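Local coordinates for protein A-adding tRNA nucleotidyltransferase (Aquifex aeolicus, PDB 4WBY) that adds the terminal adenosine to tRNA ending in CC, using ATP and a magnesium cofactor, to complete the CCA terminus, at residues 35-38 against 42-45; 6-11 against 83-88; 277-282 against 289-294. All coordinates share one frame; numbering follows the deposited sequence.

Contact 1 (35-38 against 42-45); sequences RDIL and EVWD. With SO4 (sulfate ion), chain D.
Val43 lays its two methyls against two successive residues of helix 32-38: CG1 meets CB of Asp36 at 3.8 Å, and CG2 reaches CG1 of Ile37 at 3.8 Å. The Val43 and Ile37 side chains cross at about a right angle. Val43 splits its methyls through its first torsion: with chi1 at -70°, CG1 lies opposite the carbonyl carbon while CG2 sits between the backbone N and that carbon. Each methyl thus serves a different helix residue. Only the aliphatic base of Asp36 is touched, which leaves its carboxylate to face the neighbouring arginine. No hydrogen bond joins the two segments. The chain passes here from the glycine-containing start of helix 32-38, where Gly32 to Arg35 bind ATP, to strand 45-51, which carries Asp45 and Asp47, the inferred magnesium ligands; this order, glycine-containing helix start and then a strand with an aspartate pair, is the signature of the nucleotidyltransferase head domain. In Arg35, CG is trans to the backbone N (chi1 177°) and the bend at chi3 brings the guanidinium back beside the Asp36 carboxylate. Its NE forms a salt bridge with Asp36 OD1 at 3.0 Å; the acceptor lies in the guanidinium plane, yet the guanidinium meets OD1 from above the carboxylate plane, 49° out of it. Weak bonds from NH2 to both carboxylate oxygens add to this grip. The far edge of the guanidinium holds a sulfate ion, probably from the crystallisation liquor: NH1 and NH2 of Arg35 each donate to its O1, both at 3.2 Å. Asn123 OD1 takes a further bond from NH1. Arg172 and Arg176 also bind the sulfate, and since both are ATP-binding residues, the anion is consistent with a phosphate position.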
loop_
_atom_site.group_PDB
_atom_site.type_symbol
_atom_site.label_atom_id
_atom_site.label_comp_id
_atom_site.label_asym_id
_atom_site.label_seq_id
_atom_site.Cartn_x
_atom_site.Cartn_y
_atom_site.Cartn_z
ATOM N N ARG A 35 -13.984 -7.117 7.317
ATOM C CA ARG A 35 -14.279 -5.948 6.491
ATOM C C ARG A 35 -14.279 -6.324 5.008
ATOM O O ARG A 35 -15.228 -6.022 4.274
ATOM C CB ARG A 35 -13.262 -4.836 6.762
ATOM C CG ARG A 35 -13.436 -3.579 5.907
ATOM C CD ARG A 35 -12.136 -2.776 5.841
ATOM N NE ARG A 35 -11.089 -3.562 5.180
ATOM C CZ ARG A 35 -9.839 -3.697 5.603
ATOM N NH1 ARG A 35 -9.426 -3.078 6.703
ATOM N NH2 ARG A 35 -8.988 -4.444 4.900
ATOM N N ASP A 36 -13.222 -6.994 4.558
ATOM C CA ASP A 36 -13.102 -7.283 3.137
ATOM C C ASP A 36 -14.154 -8.289 2.655
ATOM O O ASP A 36 -14.639 -8.188 1.531
ATOM C CB ASP A 36 -11.684 -7.765 2.816
ATOM C CG ASP A 36 -10.672 -6.623 2.854
ATOM O OD1 ASP A 36 -11.113 -5.451 2.871
ATOM O OD2 ASP A 36 -9.454 -6.887 2.873
ATOM N N ILE A 37 -14.530 -9.243 3.503
ATOM C CA ILE A 37 -15.631 -10.138 3.162
ATOM C C ILE A 37 -16.925 -9.338 2.994
ATOM O O ILE A 37 -17.676 -9.540 2.035
ATOM C CB ILE A 37 -15.813 -11.235 4.223
ATOM C CG1 ILE A 37 -14.643 -12.220 4.162
ATOM C CG2 ILE A 37 -17.142 -11.961 4.042
ATOM C CD1 ILE A 37 -14.610 -13.192 5.322
ATOM N N LEU A 38 -17.179 -8.410 3.911
ATOM C CA LEU A 38 -18.372 -7.558 3.798
ATOM C C LEU A 38 -18.311 -6.635 2.582
ATOM O O LEU A 38 -19.352 -6.229 2.072
ATOM C CB LEU A 38 -18.570 -6.728 5.067
ATOM C CG LEU A 38 -19.001 -7.555 6.278
ATOM C CD1 LEU A 38 -18.854 -6.737 7.565
ATOM C CD2 LEU A 38 -20.437 -8.044 6.111
ATOM N N GLU A 42 -12.586 -11.047 -2.757
ATOM C CA GLU A 42 -11.986 -12.366 -2.633
ATOM C C GLU A 42 -10.863 -12.310 -1.609
ATOM O O GLU A 42 -9.960 -11.487 -1.722
ATOM C CB GLU A 42 -11.468 -12.832 -3.998
ATOM C CG GLU A 42 -10.916 -14.237 -4.035
ATOM C CD GLU A 42 -10.513 -14.660 -5.441
ATOM O OE1 GLU A 42 -11.060 -14.096 -6.416
ATOM O OE2 GLU A 42 -9.647 -15.547 -5.574
ATOM N N VAL A 43 -10.925 -13.162 -0.592
ATOM C CA VAL A 43 -9.920 -13.135 0.465
ATOM C C VAL A 43 -9.173 -14.467 0.579
ATOM O O VAL A 43 -9.784 -15.537 0.651
ATOM C CB VAL A 43 -10.560 -12.786 1.822
ATOM C CG1 VAL A 43 -10.997 -11.336 1.842
ATOM C CG2 VAL A 43 -11.758 -13.655 2.056
ATOM N N TRP A 44 -7.845 -14.396 0.582
ATOM C CA TRP A 44 -7.029 -15.598 0.714
ATOM C C TRP A 44 -6.165 -15.590 1.958
ATOM O O TRP A 44 -5.540 -16.600 2.284
ATOM C CB TRP A 44 -6.155 -15.786 -0.526
ATOM C CG TRP A 44 -6.981 -16.115 -1.711
ATOM C CD1 TRP A 44 -7.392 -15.258 -2.693
ATOM C CD2 TRP A 44 -7.559 -17.387 -2.016
ATOM N NE1 TRP A 44 -8.174 -15.929 -3.603
ATOM C CE2 TRP A 44 -8.289 -17.238 -3.211
ATOM C CE3 TRP A 44 -7.516 -18.643 -1.403
ATOM C CZ2 TRP A 44 -8.978 -18.296 -3.801
ATOM C CZ3 TRP A 44 -8.197 -19.693 -1.990
ATOM C CH2 TRP A 44 -8.916 -19.514 -3.178
ATOM N N ASP A 45 -6.137 -14.451 2.642
ATOM C CA ASP A 45 -5.400 -14.293 3.883
ATOM C C ASP A 45 -6.421 -14.159 4.998
ATOM O O ASP A 45 -7.119 -13.150 5.086
ATOM C CB ASP A 45 -4.480 -13.062 3.833
ATOM C CG ASP A 45 -3.314 -13.220 2.860
ATOM O OD1 ASP A 45 -3.314 -14.158 2.035
ATOM O OD2 ASP A 45 -2.391 -12.383 2.913
HETATM S S SO4 D . -5.358 -3.872 5.897
HETATM O O1 SO4 D . -6.464 -4.180 6.823
HETATM O O2 SO4 D . -5.936 -3.608 4.583
HETATM O O3 SO4 D . -4.585 -2.719 6.357
HETATM O O4 SO4 D . -4.498 -5.048 5.807
#

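Contact 2 (6-11 against 83-88); sequences PENIEE and GKLKLE. With SO4 (sulfate ion), chain F.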
loop_
_atom_site.group_PDB
_atom_site.type_symbol
_atom_site.label_atom_id
_atom_site.label_comp_id
_atom_site.label_asym_id
_atom_site.label_seq_id
_atom_site.Cartn_x
_atom_site.Cartn_y
_atom_site.Cartn_z
ATOM N N PRO A 6 -17.326 -17.182 2.900
ATOM C CA PRO A 6 -16.953 -17.399 1.497
ATOM C C PRO A 6 -16.580 -18.846 1.208
ATOM O O PRO A 6 -15.974 -19.506 2.054
ATOM C CB PRO A 6 -15.747 -16.479 1.314
ATOM C CG PRO A 6 -16.027 -15.350 2.257
ATOM C CD PRO A 6 -16.657 -15.996 3.465
ATOM N N GLU A 7 -16.957 -19.326 0.027
ATOM C CA GLU A 7 -16.773 -20.731 -0.310
ATOM C C GLU A 7 -15.316 -21.169 -0.206
ATOM O O GLU A 7 -15.049 -22.313 0.148
ATOM C CB GLU A 7 -17.309 -21.016 -1.719
ATOM C CG GLU A 7 -18.823 -21.116 -1.779
ATOM C CD GLU A 7 -19.333 -21.661 -3.105
ATOM O OE1 GLU A 7 -20.489 -21.358 -3.461
ATOM O OE2 GLU A 7 -18.585 -22.397 -3.785
ATOM N N ASN A 8 -14.369 -20.277 -0.499
ATOM C CA ASN A 8 -12.971 -20.703 -0.474
ATOM C C ASN A 8 -12.407 -20.844 0.943
ATOM O O ASN A 8 -11.354 -21.440 1.126
ATOM C CB ASN A 8 -12.095 -19.752 -1.300
ATOM C CG ASN A 8 -11.963 -18.386 -0.673
ATOM O OD1 ASN A 8 -12.945 -17.811 -0.212
ATOM N ND2 ASN A 8 -10.741 -17.848 -0.661
ATOM N N ILE A 9 -13.125 -20.319 1.937
ATOM C CA ILE A 9 -12.706 -20.350 3.341
ATOM C C ILE A 9 -13.561 -21.319 4.173
ATOM O O ILE A 9 -13.172 -21.722 5.260
ATOM C CB ILE A 9 -12.806 -18.927 3.960
ATOM C CG1 ILE A 9 -11.907 -17.954 3.199
ATOM C CG2 ILE A 9 -12.443 -18.896 5.444
ATOM C CD1 ILE A 9 -12.089 -16.551 3.670
ATOM N N GLU A 10 -14.713 -21.709 3.638
ATOM C CA GLU A 10 -15.712 -22.473 4.384
ATOM C C GLU A 10 -15.175 -23.762 5.016
ATOM O O GLU A 10 -15.400 -24.008 6.202
ATOM C CB GLU A 10 -16.897 -22.783 3.460
ATOM C CG GLU A 10 -17.813 -23.912 3.922
ATOM C CD GLU A 10 -18.785 -23.507 5.024
ATOM O OE1 GLU A 10 -18.722 -22.355 5.505
ATOM O OE2 GLU A 10 -19.623 -24.358 5.407
ATOM N N GLU A 11 -14.459 -24.584 4.255
ATOM C CA GLU A 11 -13.986 -25.861 4.802
ATOM C C GLU A 11 -13.069 -25.664 6.006
ATOM O O GLU A 11 -13.230 -26.321 7.038
ATOM C CB GLU A 11 -13.266 -26.684 3.731
ATOM C CG GLU A 11 -14.178 -27.269 2.671
ATOM C CD GLU A 11 -13.483 -28.312 1.807
ATOM O OE1 GLU A 11 -12.297 -28.615 2.063
ATOM O OE2 GLU A 11 -14.125 -28.829 0.869
ATOM N N GLY A 83 -2.970 -24.911 1.023
ATOM C CA GLY A 83 -3.263 -24.584 -0.361
ATOM C C GLY A 83 -2.989 -23.104 -0.584
ATOM O O GLY A 83 -1.921 -22.609 -0.241
ATOM N N LYS A 84 -3.969 -22.387 -1.128
ATOM C CA LYS A 84 -3.810 -20.962 -1.406
ATOM C C LYS A 84 -4.122 -20.065 -0.204
ATOM O O LYS A 84 -3.945 -18.842 -0.268
ATOM C CB LYS A 84 -4.703 -20.566 -2.585
ATOM C CG LYS A 84 -4.315 -21.225 -3.896
ATOM C CD LYS A 84 -2.999 -20.669 -4.407
ATOM C CE LYS A 84 -2.606 -21.299 -5.736
ATOM N NZ LYS A 84 -1.375 -20.679 -6.292
ATOM N N LEU A 85 -4.595 -20.661 0.885
ATOM C CA LEU A 85 -4.986 -19.898 2.076
ATOM C C LEU A 85 -3.837 -19.647 3.045
ATOM O O LEU A 85 -3.238 -20.589 3.561
ATOM C CB LEU A 85 -6.091 -20.626 2.833
ATOM C CG LEU A 85 -7.459 -20.671 2.178
ATOM C CD1 LEU A 85 -8.344 -21.624 2.971
ATOM C CD2 LEU A 85 -8.064 -19.277 2.141
ATOM N N LYS A 86 -3.556 -18.381 3.318
ATOM C CA LYS A 86 -2.590 -18.026 4.351
ATOM C C LYS A 86 -3.351 -17.730 5.629
ATOM O O LYS A 86 -4.201 -16.832 5.654
ATOM C CB LYS A 86 -1.743 -16.822 3.932
ATOM C CG LYS A 86 -0.842 -17.131 2.750
ATOM C CD LYS A 86 -0.017 -15.919 2.343
ATOM C CE LYS A 86 0.932 -15.503 3.456
ATOM N NZ LYS A 86 1.837 -14.395 3.040
ATOM N N LEU A 87 -3.052 -18.491 6.676
ATOM C CA LEU A 87 -3.786 -18.413 7.927
ATOM C C LEU A 87 -2.938 -17.866 9.070
ATOM O O LEU A 87 -1.774 -18.239 9.243
ATOM C CB LEU A 87 -4.321 -19.797 8.309
ATOM C CG LEU A 87 -5.097 -20.542 7.223
ATOM C CD1 LEU A 87 -5.406 -21.952 7.701
ATOM C CD2 LEU A 87 -6.372 -19.798 6.826
ATOM N N GLU A 88 -3.538 -16.987 9.860
ATOM C CA GLU A 88 -2.936 -16.533 11.102
ATOM C C GLU A 88 -3.884 -16.844 12.246
ATOM O O GLU A 88 -5.089 -16.619 12.129
ATOM C CB GLU A 88 -2.643 -15.036 11.065
ATOM C CG GLU A 88 -2.221 -14.495 12.418
ATOM C CD GLU A 88 -2.145 -12.988 12.448
ATOM O OE1 GLU A 88 -1.264 -12.435 11.758
ATOM O OE2 GLU A 88 -2.964 -12.358 13.158
HETATM S S SO4 F . -18.283 -16.704 -2.131
HETATM O O1 SO4 F . -18.185 -15.620 -1.148
HETATM O O2 SO4 F . -19.210 -16.313 -3.194
HETATM O O3 SO4 F . -16.957 -16.952 -2.700
HETATM O O4 SO4 F . -18.779 -17.916 -1.492
#
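Leu85 points its branched end at the backbone and side chains of Asn8 and Ile9. Its CD1 lies 3.5 Å from the carbonyl O of Asn8, while CD2 reaches ND2 of Asn8 at 4.1 Å and CG1 of Ile9 at 4.2 Å. One isobutyl group thus spans two consecutive residues, meeting both obliquely, and Ile12 and Trp44 touch it as well. An alanine in place of Leu85 is likely to leave a gap beside Ile9 CG1 and to strip the Asn8 carbonyl of its apolar cover. The Asn8 amide has another partner: ND2 donates to the backbone O of Val43, an arrangement consistent with its chi1 of 69°, which sets CG between the backbone N and the carbonyl carbon. Further out, Ile9 rests on Val43 and Val46. At the start of the segment, Pro6 O accepts a bond from Ile9 N at 3.0 Å, and the amide N of Glu7 donates to O4 of a sulfate ion, probably from the crystallisation liquor, at 2.8 Å. Through Leu85, Ile9 and Val46, helix 7-22 packs against strands 85-91 and 45-51 of the mixed sheet, the helix-on-sheet architecture of the nucleotidyltransferase head domain.

Contact 3 (277-282 against 289-294); sequences ILISNL and HFLEEM
Phe290 presents its ring to Ile279, CD2 lying 4.2 Å from CG2 of that isoleucine. The methyl approaches the ring obliquely. With CG trans to the backbone N, a chi1 of 177° carries the Phe290 ring toward Ile279. Leu291, next along the helix, supplies the second apolar partner: CD1 of Ile279 touches both CG and CD2 of Leu291, each at 4.0 Å. Ile279 thus fits against two adjacent residues, CG2 serving the phenylalanine and CD1 the leucine, with chi1 at 64° placing CG1 between the backbone N and the carbonyl carbon. Tyr304 of helix 298-309 packs on both Ile279 and Leu291, adding a further helix to the cluster. Met294, one turn beyond Phe290, ends the segment, its backbone N bonded to Phe290 O at 2.9 Å. Its side chain folds back over the aromatic ring, covering one face with CG 3.7 Å above the plane of the Phe290 ring and offset toward the rim; it also reaches Trp272, and Ile210 and Leu214 of helix 203-214. On the opposing segment, Ile279 is where the backbone leaves helical geometry, opening a type I beta turn in which Leu282 N bonds Ile279 O at 3.1 Å. Ser280 OG donates to Ile277 O at 2.7 Å, tilted 19° from the carbonyl plane, and Ser280 N bonds the same oxygen, so two donors grip that carbonyl. Across the two segments the contact is apolar packing of the turn residue after helix 271-278 against helix 284-293, the next in the chain, in the helical part of this seahorse-shaped enzyme, which is built of head, neck, body and tail.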
loop_
_atom_site.group_PDB
_atom_site.type_symbol
_atom_site.label_atom_id
_atom_site.label_comp_id
_atom_site.label_asym_id
_atom_site.label_seq_id
_atom_site.Cartn_x
_atom_site.Cartn_y
_atom_site.Cartn_z
ATOM N N ILE A 277 7.729 12.903 -6.697
ATOM C CA ILE A 277 7.194 14.234 -6.983
ATOM C C ILE A 277 6.955 15.012 -5.679
ATOM O O ILE A 277 7.299 16.194 -5.585
ATOM C CB ILE A 277 5.884 14.159 -7.803
ATOM C CG1 ILE A 277 6.153 13.600 -9.208
ATOM C CG2 ILE A 277 5.215 15.523 -7.894
ATOM C CD1 ILE A 277 7.262 14.323 -9.965
ATOM N N LEU A 278 6.385 14.345 -4.676
ATOM C CA LEU A 278 6.141 14.964 -3.370
ATOM C C LEU A 278 7.381 15.569 -2.723
ATOM O O LEU A 278 7.316 16.637 -2.125
ATOM C CB LEU A 278 5.561 13.935 -2.401
ATOM C CG LEU A 278 4.071 13.825 -2.160
ATOM C CD1 LEU A 278 3.886 12.734 -1.138
ATOM C CD2 LEU A 278 3.494 15.143 -1.674
ATOM N N ILE A 279 8.514 14.882 -2.843
ATOM C CA ILE A 279 9.725 15.312 -2.155
ATOM C C ILE A 279 10.687 16.027 -3.095
ATOM O O ILE A 279 11.846 16.253 -2.756
ATOM C CB ILE A 279 10.447 14.122 -1.483
ATOM C CG1 ILE A 279 10.946 13.122 -2.535
ATOM C CG2 ILE A 279 9.519 13.451 -0.455
ATOM C CD1 ILE A 279 11.899 12.074 -1.998
ATOM N N SER A 280 10.190 16.404 -4.266
ATOM C CA SER A 280 11.039 16.953 -5.315
ATOM C C SER A 280 11.579 18.344 -4.996
ATOM O O SER A 280 12.470 18.815 -5.686
ATOM C CB SER A 280 10.282 16.977 -6.644
ATOM O OG SER A 280 9.181 17.869 -6.597
ATOM N N ASN A 281 11.070 19.003 -3.960
ATOM C CA ASN A 281 11.611 20.314 -3.605
ATOM C C ASN A 281 12.532 20.277 -2.388
ATOM O O ASN A 281 13.111 21.295 -2.009
ATOM C CB ASN A 281 10.482 21.316 -3.375
ATOM C CG ASN A 281 9.837 21.759 -4.667
ATOM O OD1 ASN A 281 10.503 21.870 -5.697
ATOM N ND2 ASN A 281 8.537 22.015 -4.623
ATOM N N LEU A 282 12.659 19.107 -1.772
ATOM C CA LEU A 282 13.644 18.907 -0.716
ATOM C C LEU A 282 15.058 18.996 -1.273
ATOM O O LEU A 282 15.289 18.674 -2.439
ATOM C CB LEU A 282 13.473 17.540 -0.053
ATOM C CG LEU A 282 12.234 17.197 0.765
ATOM C CD1 LEU A 282 12.424 15.812 1.353
ATOM C CD2 LEU A 282 11.998 18.221 1.859
ATOM N N HIS A 289 18.163 10.655 2.127
ATOM C CA HIS A 289 18.019 10.049 3.446
ATOM C C HIS A 289 16.607 9.523 3.693
ATOM O O HIS A 289 16.433 8.445 4.266
ATOM C CB HIS A 289 18.390 11.049 4.546
ATOM C CG HIS A 289 18.210 10.511 5.932
ATOM N ND1 HIS A 289 19.118 9.659 6.522
ATOM C CD2 HIS A 289 17.221 10.692 6.837
ATOM C CE1 HIS A 289 18.699 9.344 7.735
ATOM N NE2 HIS A 289 17.550 9.958 7.951
ATOM N N PHE A 290 15.602 10.286 3.271
ATOM C CA PHE A 290 14.215 9.871 3.455
ATOM C C PHE A 290 13.933 8.595 2.661
ATOM O O PHE A 290 13.303 7.666 3.167
ATOM C CB PHE A 290 13.245 10.982 3.039
ATOM C CG PHE A 290 11.796 10.587 3.144
ATOM C CD1 PHE A 290 11.216 10.351 4.379
ATOM C CD2 PHE A 290 11.014 10.449 2.008
ATOM C CE1 PHE A 290 9.887 9.981 4.477
ATOM C CE2 PHE A 290 9.678 10.085 2.104
ATOM C CZ PHE A 290 9.121 9.847 3.337
ATOM N N LEU A 291 14.418 8.532 1.426
ATOM C CA LEU A 291 14.179 7.332 0.628
ATOM C C LEU A 291 14.896 6.127 1.232
ATOM O O LEU A 291 14.381 5.017 1.179
ATOM C CB LEU A 291 14.602 7.537 -0.828
ATOM C CG LEU A 291 13.743 8.550 -1.601
ATOM C CD1 LEU A 291 14.333 8.775 -2.984
ATOM C CD2 LEU A 291 12.287 8.107 -1.703
ATOM N N GLU A 292 16.069 6.343 1.818
ATOM C CA GLU A 292 16.765 5.259 2.504
ATOM C C GLU A 292 15.987 4.822 3.752
ATOM O O GLU A 292 15.894 3.634 4.058
ATOM C CB GLU A 292 18.192 5.686 2.855
ATOM C CG GLU A 292 19.075 5.815 1.616
ATOM C CD GLU A 292 20.465 6.343 1.907
ATOM O OE1 GLU A 292 20.734 6.766 3.051
ATOM O OE2 GLU A 292 21.291 6.334 0.975
ATOM N N GLU A 293 15.415 5.787 4.461
ATOM C CA GLU A 293 14.579 5.497 5.618
ATOM C C GLU A 293 13.345 4.682 5.217
ATOM O O GLU A 293 12.867 3.824 5.963
ATOM C CB GLU A 293 14.164 6.805 6.286
ATOM C CG GLU A 293 13.393 6.643 7.556
ATOM C CD GLU A 293 13.355 7.927 8.350
ATOM O OE1 GLU A 293 13.370 9.016 7.732
ATOM O OE2 GLU A 293 13.330 7.846 9.590
ATOM N N MET A 294 12.837 4.970 4.026
ATOM C CA MET A 294 11.703 4.254 3.457
ATOM C C MET A 294 12.091 2.893 2.865
ATOM O O MET A 294 11.226 2.173 2.373
ATOM C CB MET A 294 11.045 5.105 2.363
ATOM C CG MET A 294 10.312 6.355 2.874
ATOM S SD MET A 294 8.704 5.968 3.587
ATOM C CE MET A 294 7.784 5.625 2.090
#

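Overall arrangement
From the N terminus, contact 2 opens first: residues 6-11, at the beginning of helix 7-22, are met by 83-88 after a loop of 71 residues. Contact 1 is nested inside it, 35-38 meeting 42-45 across three residues. The two adjoin, with centres 10 Å apart, and the Trp44 O to Lys86 N bond (2.9 Å) joins them; together they tie helices 7-22 and 32-38 to strands 45-51 and 85-91 of the mixed sheet. Contact 3 follows in series on the opposite side of the chain's centre, about 33 Å from contact 1 between centres. Its segments bracket residues 283-288, mostly the start of helix 284-293, and join neighbouring helices.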